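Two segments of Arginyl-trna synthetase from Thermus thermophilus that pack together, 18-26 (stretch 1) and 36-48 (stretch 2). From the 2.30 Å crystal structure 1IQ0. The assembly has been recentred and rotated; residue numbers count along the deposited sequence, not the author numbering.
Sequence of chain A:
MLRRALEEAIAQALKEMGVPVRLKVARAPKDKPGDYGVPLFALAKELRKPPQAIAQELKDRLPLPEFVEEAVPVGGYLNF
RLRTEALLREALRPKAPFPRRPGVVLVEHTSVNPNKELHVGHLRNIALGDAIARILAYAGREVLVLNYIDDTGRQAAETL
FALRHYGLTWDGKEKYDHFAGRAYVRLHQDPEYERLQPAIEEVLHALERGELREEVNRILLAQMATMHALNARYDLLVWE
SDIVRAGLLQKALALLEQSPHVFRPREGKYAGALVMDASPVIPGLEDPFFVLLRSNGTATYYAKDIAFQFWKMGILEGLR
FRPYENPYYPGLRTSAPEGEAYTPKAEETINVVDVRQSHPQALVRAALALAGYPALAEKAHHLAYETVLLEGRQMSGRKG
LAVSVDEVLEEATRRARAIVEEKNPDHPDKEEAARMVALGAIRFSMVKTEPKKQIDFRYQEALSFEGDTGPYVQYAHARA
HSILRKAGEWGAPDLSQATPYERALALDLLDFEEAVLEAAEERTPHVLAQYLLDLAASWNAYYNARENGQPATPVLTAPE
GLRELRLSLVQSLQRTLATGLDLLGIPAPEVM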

# COMPACT_ATOMS: atom_id res chain seq x y z
N GLY A 18 31.33 -17.75 -12.31
CA GLY A 18 31.51 -16.68 -13.28
C GLY A 18 30.37 -15.68 -13.26
O GLY A 18 30.54 -14.55 -12.81
N VAL A 19 29.20 -16.12 -13.73
CA VAL A 19 28.01 -15.28 -13.80
C VAL A 19 27.56 -14.68 -12.46
O VAL A 19 27.12 -15.39 -11.56
CB VAL A 19 26.82 -16.06 -14.40
CG1 VAL A 19 27.11 -16.41 -15.85
CG2 VAL A 19 26.57 -17.33 -13.60
N PRO A 20 27.69 -13.35 -12.32
CA PRO A 20 27.30 -12.64 -11.10
C PRO A 20 25.83 -12.22 -11.11
O PRO A 20 25.51 -11.06 -10.84
CB PRO A 20 28.23 -11.42 -11.10
CG PRO A 20 29.35 -11.80 -12.05
CD PRO A 20 28.60 -12.52 -13.12
N VAL A 21 24.94 -13.16 -11.41
CA VAL A 21 23.51 -12.85 -11.45
C VAL A 21 22.77 -13.55 -10.32
O VAL A 21 23.18 -14.61 -9.85
CB VAL A 21 22.89 -13.29 -12.80
CG1 VAL A 21 23.05 -14.78 -12.98
CG2 VAL A 21 21.42 -12.89 -12.85
N ARG A 22 21.67 -12.94 -9.87
CA ARG A 22 20.87 -13.50 -8.79
C ARG A 22 19.58 -14.11 -9.33
O ARG A 22 18.84 -13.47 -10.09
CB ARG A 22 20.54 -12.42 -7.76
CG ARG A 22 19.56 -12.86 -6.68
CD ARG A 22 19.33 -11.76 -5.66
NE ARG A 22 20.52 -11.51 -4.84
CZ ARG A 22 21.00 -12.37 -3.94
NH1 ARG A 22 20.41 -13.54 -3.75
NH2 ARG A 22 22.09 -12.06 -3.24
N LEU A 23 19.31 -15.35 -8.95
CA LEU A 23 18.11 -16.05 -9.39
C LEU A 23 17.07 -16.17 -8.28
O LEU A 23 17.41 -16.31 -7.10
CB LEU A 23 18.47 -17.45 -9.90
CG LEU A 23 19.29 -17.54 -11.18
CD1 LEU A 23 19.50 -19.01 -11.53
CD2 LEU A 23 18.56 -16.84 -12.31
N LYS A 24 15.79 -16.12 -8.66
CA LYS A 24 14.71 -16.24 -7.69
C LYS A 24 14.21 -17.68 -7.60
O LYS A 24 14.04 -18.35 -8.61
CB LYS A 24 13.54 -15.32 -8.06
CG LYS A 24 13.87 -13.83 -8.11
CD LYS A 24 14.50 -13.32 -6.81
CE LYS A 24 13.68 -13.71 -5.58
NZ LYS A 24 12.25 -13.37 -5.72
N VAL A 25 14.00 -18.14 -6.38
CA VAL A 25 13.49 -19.48 -6.15
C VAL A 25 11.97 -19.35 -6.05
O VAL A 25 11.46 -18.30 -5.66
CB VAL A 25 14.06 -20.08 -4.83
CG1 VAL A 25 13.38 -19.44 -3.64
CG2 VAL A 25 13.88 -21.58 -4.81
N ALA A 26 11.25 -20.40 -6.42
CA ALA A 26 9.80 -20.38 -6.36
C ALA A 26 9.30 -21.78 -6.03
O ALA A 26 10.04 -22.75 -6.18
CB ALA A 26 9.22 -19.92 -7.70
N TYR A 36 11.05 -26.47 -3.72
CA TYR A 36 11.46 -25.22 -4.35
C TYR A 36 12.35 -25.46 -5.55
O TYR A 36 13.08 -26.45 -5.62
CB TYR A 36 12.21 -24.35 -3.34
CG TYR A 36 11.36 -23.85 -2.20
CD1 TYR A 36 11.56 -24.31 -0.90
CD2 TYR A 36 10.35 -22.91 -2.42
CE1 TYR A 36 10.76 -23.86 0.15
CE2 TYR A 36 9.56 -22.46 -1.38
CZ TYR A 36 9.76 -22.93 -0.10
OH TYR A 36 8.97 -22.48 0.93
N GLY A 37 12.28 -24.55 -6.51
CA GLY A 37 13.09 -24.69 -7.70
C GLY A 37 13.52 -23.35 -8.27
O GLY A 37 12.91 -22.31 -8.00
N VAL A 38 14.59 -23.38 -9.05
CA VAL A 38 15.10 -22.18 -9.67
C VAL A 38 15.22 -22.44 -11.17
O VAL A 38 15.71 -23.50 -11.58
CB VAL A 38 16.47 -21.79 -9.08
CG1 VAL A 38 17.49 -22.89 -9.36
CG2 VAL A 38 16.92 -20.47 -9.65
N PRO A 39 14.75 -21.50 -12.00
CA PRO A 39 14.83 -21.66 -13.45
C PRO A 39 16.20 -21.23 -13.99
O PRO A 39 16.77 -20.25 -13.50
CB PRO A 39 13.71 -20.75 -13.94
CG PRO A 39 13.84 -19.59 -13.00
CD PRO A 39 14.04 -20.26 -11.64
N LEU A 40 16.72 -21.96 -14.96
CA LEU A 40 18.01 -21.60 -15.55
C LEU A 40 17.86 -21.40 -17.05
O LEU A 40 18.69 -21.86 -17.84
CB LEU A 40 19.07 -22.67 -15.27
CG LEU A 40 19.47 -22.80 -13.80
CD1 LEU A 40 18.45 -23.67 -13.07
CD2 LEU A 40 20.84 -23.42 -13.69
N PHE A 41 16.78 -20.72 -17.44
CA PHE A 41 16.50 -20.45 -18.84
C PHE A 41 17.01 -19.07 -19.24
O PHE A 41 17.48 -18.88 -20.35
CB PHE A 41 14.99 -20.55 -19.08
CG PHE A 41 14.41 -21.89 -18.71
CD1 PHE A 41 14.72 -23.02 -19.45
CD2 PHE A 41 13.58 -22.01 -17.60
CE1 PHE A 41 14.22 -24.27 -19.09
CE2 PHE A 41 13.07 -23.25 -17.23
CZ PHE A 41 13.39 -24.39 -17.98
N ALA A 42 16.91 -18.12 -18.31
CA ALA A 42 17.38 -16.77 -18.57
C ALA A 42 18.89 -16.81 -18.81
O ALA A 42 19.43 -16.01 -19.58
CB ALA A 42 17.06 -15.87 -17.38
N LEU A 43 19.56 -17.74 -18.14
CA LEU A 43 21.00 -17.90 -18.29
C LEU A 43 21.29 -18.93 -19.38
O LEU A 43 22.39 -18.97 -19.92
CB LEU A 43 21.64 -18.37 -16.98
CG LEU A 43 21.60 -17.42 -15.79
CD1 LEU A 43 22.39 -18.02 -14.64
CD2 LEU A 43 22.19 -16.07 -16.19
N ALA A 44 20.29 -19.75 -19.68
CA ALA A 44 20.43 -20.78 -20.70
C ALA A 44 20.79 -20.18 -22.05
O ALA A 44 21.56 -20.75 -22.81
CB ALA A 44 19.13 -21.57 -20.81
N LYS A 45 20.22 -19.01 -22.34
CA LYS A 45 20.48 -18.35 -23.61
C LYS A 45 21.52 -17.25 -23.45
O LYS A 45 22.21 -16.89 -24.41
CB LYS A 45 19.18 -17.76 -24.17
CG LYS A 45 19.31 -17.25 -25.60
CD LYS A 45 19.75 -18.36 -26.55
CE LYS A 45 19.94 -17.84 -27.97
NZ LYS A 45 20.42 -18.91 -28.89
N GLU A 46 21.66 -16.72 -22.24
CA GLU A 46 22.63 -15.66 -21.98
C GLU A 46 24.05 -16.23 -21.96
O GLU A 46 25.03 -15.49 -21.92
CB GLU A 46 22.35 -14.98 -20.64
CG GLU A 46 23.18 -13.73 -20.42
CD GLU A 46 23.50 -13.49 -18.95
OE1 GLU A 46 24.27 -14.28 -18.38
OE2 GLU A 46 22.97 -12.51 -18.38
N LEU A 47 24.15 -17.56 -21.97
CA LEU A 47 25.44 -18.23 -21.96
C LEU A 47 25.52 -19.23 -23.11
O LEU A 47 26.53 -19.92 -23.29
CB LEU A 47 25.65 -18.96 -20.63
CG LEU A 47 25.67 -18.10 -19.37
CD1 LEU A 47 25.82 -19.00 -18.15
CD2 LEU A 47 26.81 -17.10 -19.44
N ARG A 48 24.45 -19.31 -23.89
CA ARG A 48 24.38 -20.21 -25.04
C ARG A 48 24.75 -21.64 -24.64
O ARG A 48 25.66 -22.24 -25.22
CB ARG A 48 25.32 -19.71 -26.13
CG ARG A 48 24.99 -18.31 -26.63
CD ARG A 48 26.24 -17.62 -27.14
NE ARG A 48 27.24 -17.49 -26.09
CZ ARG A 48 28.43 -16.93 -26.24
NH1 ARG A 48 28.79 -16.45 -27.43
NH2 ARG A 48 29.27 -16.86 -25.22

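How do the two backbones meet? They join at one end of the contact, where Ala 26 and Gly 37 form an antiparallel hydrogen-bonded pair. Ala 26 N donates to Gly 37 O at 3.0 Å, and Gly 37 N returns a bond to Ala 26 O at 2.9 Å, with N-H...O angles of 155° and 160°. Ala 26 CA and Gly 37 CA lie 5.6 Å apart. Each acceptor also receives a CA-H...O contact from a neighboring residue: Val 25 CA is 3.4 Å from Gly 37 O, and Tyr 36 CA is 3.4 Å from Ala 26 O. The paired carbonyls thus each serve a backbone amide and a CA hydrogen of the partner stretch.

What happens to the backbones beyond this pair? No further hydrogen bond links the stretches. The chains stay close at first, with Val 25 CA 4.7 Å from Val 38 CA, and then diverge, so that Val 19 CA and Leu 43 CA are 8.7 Å apart. Stretch 2 runs as a strand from Tyr 36 to Pro 39 and later enters a weakly bonded helix, in which the bond from Lys 45 N to Phe 41 O is weak, at 3.4 Å. Where the backbones separate, side chains fill the space between them.

Which side chains do the filling? In stretch 1, Val 19, Val 21 and Leu 23 all point toward stretch 2, while the intervening Pro 20 and Arg 22 stay out of its reach. The alternation sets three nonpolar side chains on the side of stretch 2, although the chain bends at Pro 20 and is extended only from Val 21 on. Leu 43 is the common neighbor of the three: Leu 43 CD2 lies 3.6 Å from Val 21 CG1, and Leu 43 CD1 is 4.4 Å from both Val 19 CG2 and Leu 23 CD1. At the far end, Val 19 CG1 packs 3.7 Å from Leu 47 CD2, although Val 19 is poorly ordered.

How is the packing carried back to the hydrogen-bonded pair? Leu 23, buried and with the largest covered area in the contact, makes the link. Leu 23 CB sits 3.4 Å from Val 38 CG2, a tight approach, and Leu 23 CD1 lies 3.6 Å from Pro 39 O and 4.4 Å from Leu 40 CG. Next to the hydrogen-bonded pair, Val 25 CG2 lies 3.6 Å from Tyr 36 CB. Ala 26 O lies at the edge of the Tyr 36 ring, near its plane, while the tyrosine hydroxyl is hydrogen-bonded elsewhere in the structure.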